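Side-chain contacts in blood group a-and b-cleaving endo-beta-galactosidase (Streptococcus pneumoniae, PDB 2YGL), which probably cleaves blood group A and B antigens as a family 98 glycoside hydrolase, the tandem CBM51 modules of this fragment probably binding carbohydrate: residues N226-L231 with V237-G242; T210-K215 with P219-S224. All coordinates share one frame; numbering follows the deposited sequence.

Interaction 1 of 2, residues N226-L231 with V237-G242; sequences NKIKLL and VEFNKG
Leu-230 and Val-237 exchange two backbone hydrogen bonds: Leu-230 N gives to Val-237 O (3.0 Å) and Val-237 N to Leu-230 O (2.8 Å). Phe-239 N gives a third, to Ile-228 O at 2.7 Å. Lys-229 and Glu-238, next in line, are a non-hydrogen-bonded pair. These are the strands of an antiparallel beta hairpin in the second NPCBM module. Its apolar face carries Ile-228, Leu-230, Val-237 and Phe-239. Leu-230 CD1 meets Phe-239 CE1 at 4.0 Å, its side chain at about a right angle to that of Phe-239. Ile-228 CD1 lies 3.6 Å from Gly-242 C, against the bare backbone of the glycine. Val-344 lies against Ile-228 and Leu-230, and Pro-179 against Phe-239. Lys-229 and Glu-238 lie on the other face. Lys-229 is bent at chi3 (-73°), which lays its CE 3.6 Å from Glu-238 CG; their charged ends stay beyond salt-bridge distance. Beyond the paired strands, Lys-227 is extended and runs alongside Asn-240, pointing the same way. Its NZ gives a hydrogen bond to Asn-240 OD1 (2.9 Å), tilted 28° from the carbonyl plane. Asn-240 ND2 is held by Asn-183 O. One water joins Ile-228 N to Phe-239 O, and another joins Lys-227 N to Glu-238 OE2.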
ATOM      1  N   ASN A 226     -18.620  10.980 -27.275  1.00 17.72           N
ATOM      2  CA  ASN A 226     -17.721   9.824 -27.324  1.00 17.86           C
ATOM      3  C   ASN A 226     -16.755   9.831 -26.150  1.00 18.08           C
ATOM      4  O   ASN A 226     -16.198  10.873 -25.811  1.00 18.01           O
ATOM      5  CB  ASN A 226     -16.893   9.826 -28.612  1.00 17.78           C
ATOM      6  CG  ASN A 226     -17.741   9.806 -29.867  1.00 18.06           C
ATOM      7  OD1 ASN A 226     -18.953   9.588 -29.822  1.00 18.22           O
ATOM      8  ND2 ASN A 226     -17.096  10.028 -31.007  1.00 17.59           N
ATOM      9  N   LYS A 227     -16.558   8.669 -25.539  1.00 18.34           N
ATOM     10  CA  LYS A 227     -15.616   8.549 -24.434  1.00 18.93           C
ATOM     11  C   LYS A 227     -14.173   8.602 -24.926  1.00 18.96           C
ATOM     12  O   LYS A 227     -13.871   8.189 -26.051  1.00 18.75           O
ATOM     13  CB  LYS A 227     -15.875   7.268 -23.635  1.00 19.06           C
ATOM     14  CG  LYS A 227     -17.147   7.329 -22.798  1.00 19.93           C
ATOM     15  CD  LYS A 227     -17.386   6.036 -22.035  1.00 21.46           C
ATOM     16  CE  LYS A 227     -18.617   6.163 -21.150  1.00 22.10           C
ATOM     17  NZ  LYS A 227     -18.892   4.905 -20.408  1.00 23.83           N
ATOM     18  N   ILE A 228     -13.297   9.138 -24.080  1.00 19.18           N
ATOM     19  CA  ILE A 228     -11.856   9.116 -24.314  1.00 19.50           C
ATOM     20  C   ILE A 228     -11.394   7.668 -24.501  1.00 19.91           C
ATOM     21  O   ILE A 228     -11.811   6.777 -23.761  1.00 19.86           O
ATOM     22  CB  ILE A 228     -11.100   9.809 -23.148  1.00 19.55           C
ATOM     23  CG1 ILE A 228     -11.225  11.331 -23.275  1.00 19.16           C
ATOM     24  CG2 ILE A 228      -9.631   9.375 -23.089  1.00 19.15           C
ATOM     25  CD1 ILE A 228     -10.968  12.091 -21.989  1.00 18.64           C
ATOM     26  N   LYS A 229     -10.559   7.440 -25.512  1.00 20.40           N
ATOM     27  CA  LYS A 229     -10.082   6.099 -25.830  1.00 21.06           C
ATOM     28  C   LYS A 229      -8.580   6.118 -26.088  1.00 21.40           C
ATOM     29  O   LYS A 229      -8.082   6.950 -26.847  1.00 21.28           O
ATOM     30  CB  LYS A 229     -10.836   5.538 -27.043  1.00 20.96           C
ATOM     31  CG  LYS A 229     -10.754   4.020 -27.199  1.00 21.54           C
ATOM     32  CD  LYS A 229     -11.395   3.539 -28.509  1.00 21.78           C
ATOM     33  CE  LYS A 229     -12.919   3.616 -28.467  1.00 21.86           C
ATOM     34  NZ  LYS A 229     -13.542   3.245 -29.775  1.00 22.88           N
ATOM     35  N   LEU A 230      -7.871   5.194 -25.446  1.00 22.08           N
ATOM     36  CA  LEU A 230      -6.417   5.117 -25.529  1.00 22.84           C
ATOM     37  C   LEU A 230      -5.924   3.693 -25.776  1.00 23.72           C
ATOM     38  O   LEU A 230      -6.667   2.730 -25.582  1.00 23.65           O
ATOM     39  CB  LEU A 230      -5.795   5.657 -24.234  1.00 22.74           C
ATOM     40  CG  LEU A 230      -5.773   7.177 -24.053  1.00 22.29           C
ATOM     41  CD1 LEU A 230      -5.450   7.550 -22.614  1.00 21.86           C
ATOM     42  CD2 LEU A 230      -4.766   7.789 -25.009  1.00 21.35           C
ATOM     43  N   LEU A 231      -4.674   3.571 -26.221  1.00 24.71           N
ATOM     44  CA  LEU A 231      -3.992   2.282 -26.265  1.00 25.89           C
ATOM     45  C   LEU A 231      -3.348   2.016 -24.915  1.00 26.61           C
ATOM     46  O   LEU A 231      -2.491   2.781 -24.467  1.00 26.64           O
ATOM     47  CB  LEU A 231      -2.912   2.251 -27.351  1.00 25.88           C
ATOM     48  CG  LEU A 231      -3.232   1.790 -28.773  1.00 26.49           C
ATOM     49  CD1 LEU A 231      -1.949   1.771 -29.594  1.00 26.55           C
ATOM     50  CD2 LEU A 231      -3.895   0.411 -28.797  1.00 26.76           C
ATOM     51  N   VAL A 237      -8.745   0.980 -24.968  1.00 27.45           N
ATOM     52  CA  VAL A 237      -9.519   1.053 -23.728  1.00 26.63           C
ATOM     53  C   VAL A 237     -10.196   2.420 -23.601  1.00 26.06           C
ATOM     54  O   VAL A 237      -9.544   3.461 -23.739  1.00 25.79           O
ATOM     55  CB  VAL A 237      -8.628   0.794 -22.474  1.00 26.67           C
ATOM     56  CG1 VAL A 237      -9.455   0.856 -21.188  1.00 26.59           C
ATOM     57  CG2 VAL A 237      -7.921  -0.553 -22.573  1.00 26.75           C
ATOM     58  N   GLU A 238     -11.503   2.405 -23.341  1.00 25.31           N
ATOM     59  CA  GLU A 238     -12.266   3.630 -23.110  1.00 24.70           C
ATOM     60  C   GLU A 238     -12.187   4.079 -21.656  1.00 23.87           C
ATOM     61  O   GLU A 238     -12.135   3.252 -20.744  1.00 23.85           O
ATOM     62  CB  GLU A 238     -13.731   3.442 -23.493  1.00 24.96           C
ATOM     63  CG  GLU A 238     -13.988   3.392 -24.986  1.00 26.35           C
ATOM     64  CD  GLU A 238     -15.465   3.398 -25.315  1.00 28.11           C
ATOM     65  OE1 GLU A 238     -16.200   2.541 -24.776  1.00 29.30           O
ATOM     66  OE2 GLU A 238     -15.890   4.256 -26.117  1.00 29.11           O
ATOM     67  N   PHE A 239     -12.187   5.394 -21.452  1.00 22.75           N
ATOM     68  CA  PHE A 239     -12.201   5.973 -20.115  1.00 21.62           C
ATOM     69  C   PHE A 239     -13.505   6.721 -19.871  1.00 20.97           C
ATOM     70  O   PHE A 239     -13.950   7.502 -20.712  1.00 20.81           O
ATOM     71  CB  PHE A 239     -11.000   6.905 -19.915  1.00 21.56           C
ATOM     72  CG  PHE A 239      -9.706   6.182 -19.673  1.00 21.16           C
ATOM     73  CD1 PHE A 239      -8.937   5.720 -20.737  1.00 21.07           C
ATOM     74  CD2 PHE A 239      -9.257   5.957 -18.377  1.00 20.37           C
ATOM     75  CE1 PHE A 239      -7.738   5.044 -20.513  1.00 20.76           C
ATOM     76  CE2 PHE A 239      -8.063   5.287 -18.142  1.00 20.32           C
ATOM     77  CZ  PHE A 239      -7.300   4.828 -19.212  1.00 20.52           C
ATOM     78  N   ASN A 240     -14.121   6.462 -18.719  1.00 20.15           N
ATOM     79  CA  ASN A 240     -15.346   7.146 -18.315  1.00 19.30           C
ATOM     80  C   ASN A 240     -15.109   8.630 -18.066  1.00 18.47           C
ATOM     81  O   ASN A 240     -15.961   9.463 -18.371  1.00 18.26           O
ATOM     82  CB  ASN A 240     -15.937   6.510 -17.051  1.00 19.57           C
ATOM     83  CG  ASN A 240     -16.420   5.081 -17.269  1.00 20.40           C
ATOM     84  OD1 ASN A 240     -16.855   4.710 -18.363  1.00 21.92           O
ATOM     85  ND2 ASN A 240     -16.361   4.275 -16.212  1.00 20.92           N
ATOM     86  N   LYS A 241     -13.946   8.950 -17.502  1.00 17.57           N
ATOM     87  CA  LYS A 241     -13.628  10.319 -17.111  1.00 16.88           C
ATOM     88  C   LYS A 241     -12.282  10.761 -17.675  1.00 16.26           C
ATOM     89  O   LYS A 241     -11.404   9.934 -17.923  1.00 16.04           O
ATOM     90  CB  LYS A 241     -13.610  10.455 -15.579  1.00 16.89           C
ATOM     91  CG  LYS A 241     -14.875   9.984 -14.854  1.00 16.78           C
ATOM     92  CD  LYS A 241     -16.051  10.938 -15.050  1.00 16.74           C
ATOM     93  CE  LYS A 241     -15.911  12.199 -14.215  1.00 15.74           C
ATOM     94  NZ  LYS A 241     -16.995  13.156 -14.541  1.00 16.08           N
ATOM     95  N   GLY A 242     -12.126  12.070 -17.862  1.00 15.61           N
ATOM     96  CA  GLY A 242     -10.853  12.632 -18.300  1.00 14.91           C
ATOM     97  C   GLY A 242     -10.947  13.986 -18.974  1.00 14.48           C
ATOM     98  O   GLY A 242     -11.996  14.624 -18.962  1.00 14.34           O
TER
HETATM   99  O   HOH W   1     -15.069   6.439 -27.666  1.00 21.98           O
HETATM  100  O   HOH W   2     -18.256   6.359 -26.377  1.00 32.59           O
HETATM  101  O   HOH W   3     -14.098  10.046 -21.320  1.00 16.19           O

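Interaction 2 of 2, residues T210-K215 with P219-S224; sequences TVQKDK and PGNNGS
The short helix 217-221 of the second NPCBM module packs its C-terminal end against the segment that contains strand 212-213. Asn-221 makes the main polar link, with Thr-210. Its amide grips the backbone of Thr-210 at two points. OD1 accepts from Thr-210 N at 2.9 Å, and the N-H points almost straight at it (165°). ND2 gives to Thr-210 O, also at 2.9 Å, and that oxygen lies close to the amide plane. Two bonds to one residue should fix the rotation of the amide. ND2 has a further partner in Phe-217 O, one turn back in the helix. Asn-221 CG stands anti to its own carbonyl carbon (chi1 -75°), and the amide reaches across to Thr-210 from there.

Gln-212 lies over the backbone of Gly-220, its CG 3.9 Å from Gly-220 CA. Lys-215 also passes by this glycine, next to Gln-212. It is extended beyond CG, and its CD comes within 3.6 Å of Ser-224 O. A water accepts from Lys-215 NZ at 2.9 Å and lies within hydrogen-bonding distance of Gly-220 O and Ser-224 O. Lys-215 NZ also gives a hydrogen bond to Asn-225 OD1.

Past the helix the chain turns at Gly-223, which has a positive phi (100°). Ser-224 N bonds back to Pro-219 O at 2.9 Å, and Gly-223 N to Gly-220 O. This pair of bonds is that of a Schellman motif, a common C-terminal cap of helices.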
ATOM      1  N   THR A 210     -13.466  24.739 -26.850  1.00 17.31           N
ATOM      2  CA  THR A 210     -12.932  24.654 -25.491  1.00 17.03           C
ATOM      3  C   THR A 210     -12.388  23.258 -25.180  1.00 16.53           C
ATOM      4  O   THR A 210     -12.820  22.262 -25.770  1.00 16.43           O
ATOM      5  CB  THR A 210     -13.998  25.027 -24.427  1.00 16.95           C
ATOM      6  OG1 THR A 210     -15.167  24.222 -24.617  1.00 17.85           O
ATOM      7  CG2 THR A 210     -14.387  26.499 -24.521  1.00 17.22           C
ATOM      8  N   VAL A 211     -11.428  23.206 -24.260  1.00 16.09           N
ATOM      9  CA  VAL A 211     -10.942  21.951 -23.687  1.00 15.65           C
ATOM     10  C   VAL A 211     -12.156  21.149 -23.210  1.00 15.32           C
ATOM     11  O   VAL A 211     -13.076  21.704 -22.608  1.00 15.26           O
ATOM     12  CB  VAL A 211      -9.919  22.218 -22.542  1.00 15.70           C
ATOM     13  CG1 VAL A 211      -9.629  20.958 -21.726  1.00 15.53           C
ATOM     14  CG2 VAL A 211      -8.616  22.788 -23.119  1.00 15.34           C
ATOM     15  N   GLN A 212     -12.168  19.859 -23.517  1.00 15.02           N
ATOM     16  CA  GLN A 212     -13.347  19.031 -23.297  1.00 14.95           C
ATOM     17  C   GLN A 212     -13.251  18.177 -22.039  1.00 14.93           C
ATOM     18  O   GLN A 212     -12.181  17.661 -21.709  1.00 14.99           O
ATOM     19  CB  GLN A 212     -13.619  18.151 -24.522  1.00 14.54           C
ATOM     20  CG  GLN A 212     -14.072  18.928 -25.762  1.00 14.19           C
ATOM     21  CD  GLN A 212     -15.412  19.630 -25.578  1.00 13.93           C
ATOM     22  OE1 GLN A 212     -15.476  20.857 -25.498  1.00 13.78           O
ATOM     23  NE2 GLN A 212     -16.483  18.852 -25.499  1.00 12.82           N
ATOM     24  N   LYS A 213     -14.381  18.041 -21.347  1.00 14.85           N
ATOM     25  CA  LYS A 213     -14.474  17.195 -20.158  1.00 14.86           C
ATOM     26  C   LYS A 213     -15.101  15.846 -20.502  1.00 14.86           C
ATOM     27  O   LYS A 213     -16.197  15.789 -21.064  1.00 14.99           O
ATOM     28  CB  LYS A 213     -15.264  17.899 -19.047  1.00 14.86           C
ATOM     29  CG  LYS A 213     -14.531  19.093 -18.425  1.00 14.59           C
ATOM     30  CD  LYS A 213     -15.445  19.909 -17.507  1.00 13.99           C
ATOM     31  CE  LYS A 213     -14.656  21.003 -16.797  1.00 14.00           C
ATOM     32  NZ  LYS A 213     -15.490  21.816 -15.864  1.00 12.81           N
ATOM     33  N   ASP A 214     -14.378  14.773 -20.176  1.00 14.93           N
ATOM     34  CA  ASP A 214     -14.806  13.384 -20.396  1.00 15.03           C
ATOM     35  C   ASP A 214     -14.985  13.014 -21.878  1.00 15.21           C
ATOM     36  O   ASP A 214     -15.633  12.012 -22.207  1.00 15.19           O
ATOM     37  CB  ASP A 214     -16.064  13.062 -19.568  1.00 15.13           C
ATOM     38  CG  ASP A 214     -15.869  13.334 -18.078  1.00 15.13           C
ATOM     39  OD1 ASP A 214     -14.732  13.209 -17.582  1.00 15.87           O
ATOM     40  OD2 ASP A 214     -16.853  13.674 -17.398  1.00 16.18           O
ATOM     41  N   LYS A 215     -14.387  13.819 -22.758  1.00 15.16           N
ATOM     42  CA  LYS A 215     -14.464  13.637 -24.210  1.00 15.30           C
ATOM     43  C   LYS A 215     -13.149  14.078 -24.855  1.00 15.19           C
ATOM     44  O   LYS A 215     -12.465  14.954 -24.317  1.00 15.10           O
ATOM     45  CB  LYS A 215     -15.592  14.487 -24.816  1.00 15.34           C
ATOM     46  CG  LYS A 215     -16.953  14.360 -24.160  1.00 15.85           C
ATOM     47  CD  LYS A 215     -17.843  15.517 -24.561  1.00 16.00           C
ATOM     48  CE  LYS A 215     -19.035  15.633 -23.634  1.00 16.62           C
ATOM     49  NZ  LYS A 215     -19.911  16.771 -24.027  1.00 17.24           N
ATOM     50  N   PRO A 219     -14.110  15.671 -31.367  1.00 15.52           N
ATOM     51  CA  PRO A 219     -15.482  15.152 -31.306  1.00 15.53           C
ATOM     52  C   PRO A 219     -16.354  15.870 -30.268  1.00 15.62           C
ATOM     53  O   PRO A 219     -17.526  16.137 -30.534  1.00 15.74           O
ATOM     54  CB  PRO A 219     -15.284  13.682 -30.930  1.00 15.42           C
ATOM     55  CG  PRO A 219     -13.938  13.347 -31.471  1.00 15.43           C
ATOM     56  CD  PRO A 219     -13.118  14.582 -31.250  1.00 15.40           C
ATOM     57  N   GLY A 220     -15.777  16.197 -29.114  1.00 15.67           N
ATOM     58  CA  GLY A 220     -16.491  16.938 -28.073  1.00 15.69           C
ATOM     59  C   GLY A 220     -16.978  18.301 -28.539  1.00 15.83           C
ATOM     60  O   GLY A 220     -18.135  18.666 -28.312  1.00 15.69           O
ATOM     61  N   ASN A 221     -16.098  19.053 -29.194  1.00 15.93           N
ATOM     62  CA  ASN A 221     -16.468  20.350 -29.768  1.00 16.28           C
ATOM     63  C   ASN A 221     -17.382  20.246 -31.001  1.00 16.61           C
ATOM     64  O   ASN A 221     -17.970  21.239 -31.430  1.00 16.79           O
ATOM     65  CB  ASN A 221     -15.218  21.183 -30.081  1.00 16.02           C
ATOM     66  CG  ASN A 221     -14.578  21.771 -28.831  1.00 15.68           C
ATOM     67  OD1 ASN A 221     -15.090  22.724 -28.245  1.00 14.90           O
ATOM     68  ND2 ASN A 221     -13.446  21.209 -28.426  1.00 15.51           N
ATOM     69  N   ASN A 222     -17.499  19.044 -31.561  1.00 16.96           N
ATOM     70  CA  ASN A 222     -18.428  18.798 -32.670  1.00 17.45           C
ATOM     71  C   ASN A 222     -19.806  18.308 -32.205  1.00 17.42           C
ATOM     72  O   ASN A 222     -20.685  18.035 -33.028  1.00 17.63           O
ATOM     73  CB  ASN A 222     -17.825  17.814 -33.681  1.00 17.59           C
ATOM     74  CG  ASN A 222     -16.764  18.452 -34.568  1.00 18.66           C
ATOM     75  OD1 ASN A 222     -16.629  19.678 -34.632  1.00 19.35           O
ATOM     76  ND2 ASN A 222     -16.004  17.615 -35.266  1.00 19.95           N
ATOM     77  N   GLY A 223     -19.982  18.192 -30.889  1.00 17.27           N
ATOM     78  CA  GLY A 223     -21.268  17.818 -30.303  1.00 17.23           C
ATOM     79  C   GLY A 223     -21.405  16.368 -29.882  1.00 17.25           C
ATOM     80  O   GLY A 223     -22.444  15.973 -29.349  1.00 17.24           O
ATOM     81  N   SER A 224     -20.369  15.570 -30.123  1.00 17.29           N
ATOM     82  CA  SER A 224     -20.382  14.161 -29.741  1.00 17.46           C
ATOM     83  C   SER A 224     -19.909  13.961 -28.304  1.00 17.55           C
ATOM     84  O   SER A 224     -19.062  14.708 -27.804  1.00 17.62           O
ATOM     85  CB  SER A 224     -19.538  13.328 -30.706  1.00 17.48           C
ATOM     86  OG  SER A 224     -20.148  13.284 -31.985  1.00 18.50           O
TER
HETATM   87  O   HOH W   4     -20.079  17.407 -26.898  1.00 15.75           O

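Overall arrangement
Both contacts lie in the second NPCBM module and follow in series; they neither nest nor cross. From the N terminus, interaction 2 comes first. It closes the short loop from 210-215 into helix 217-221 and its capping turn. The chain then enters strand 228-232, and interaction 1 closes the hairpin with strand 235-239. Their centres are about 12 Å apart, and they touch at Asp-214. Gly-242 O lies 2.7 Å from Asp-214 N, a probable hydrogen bond, and Lys-241 NZ makes a salt bridge with Asp-214 OD2. Beside these bonds, strand 212-213 pairs antiparallel with strand 242-244, which in turn pairs with strand 343-352. Helix and hairpin are both tied to the sheet of these strands.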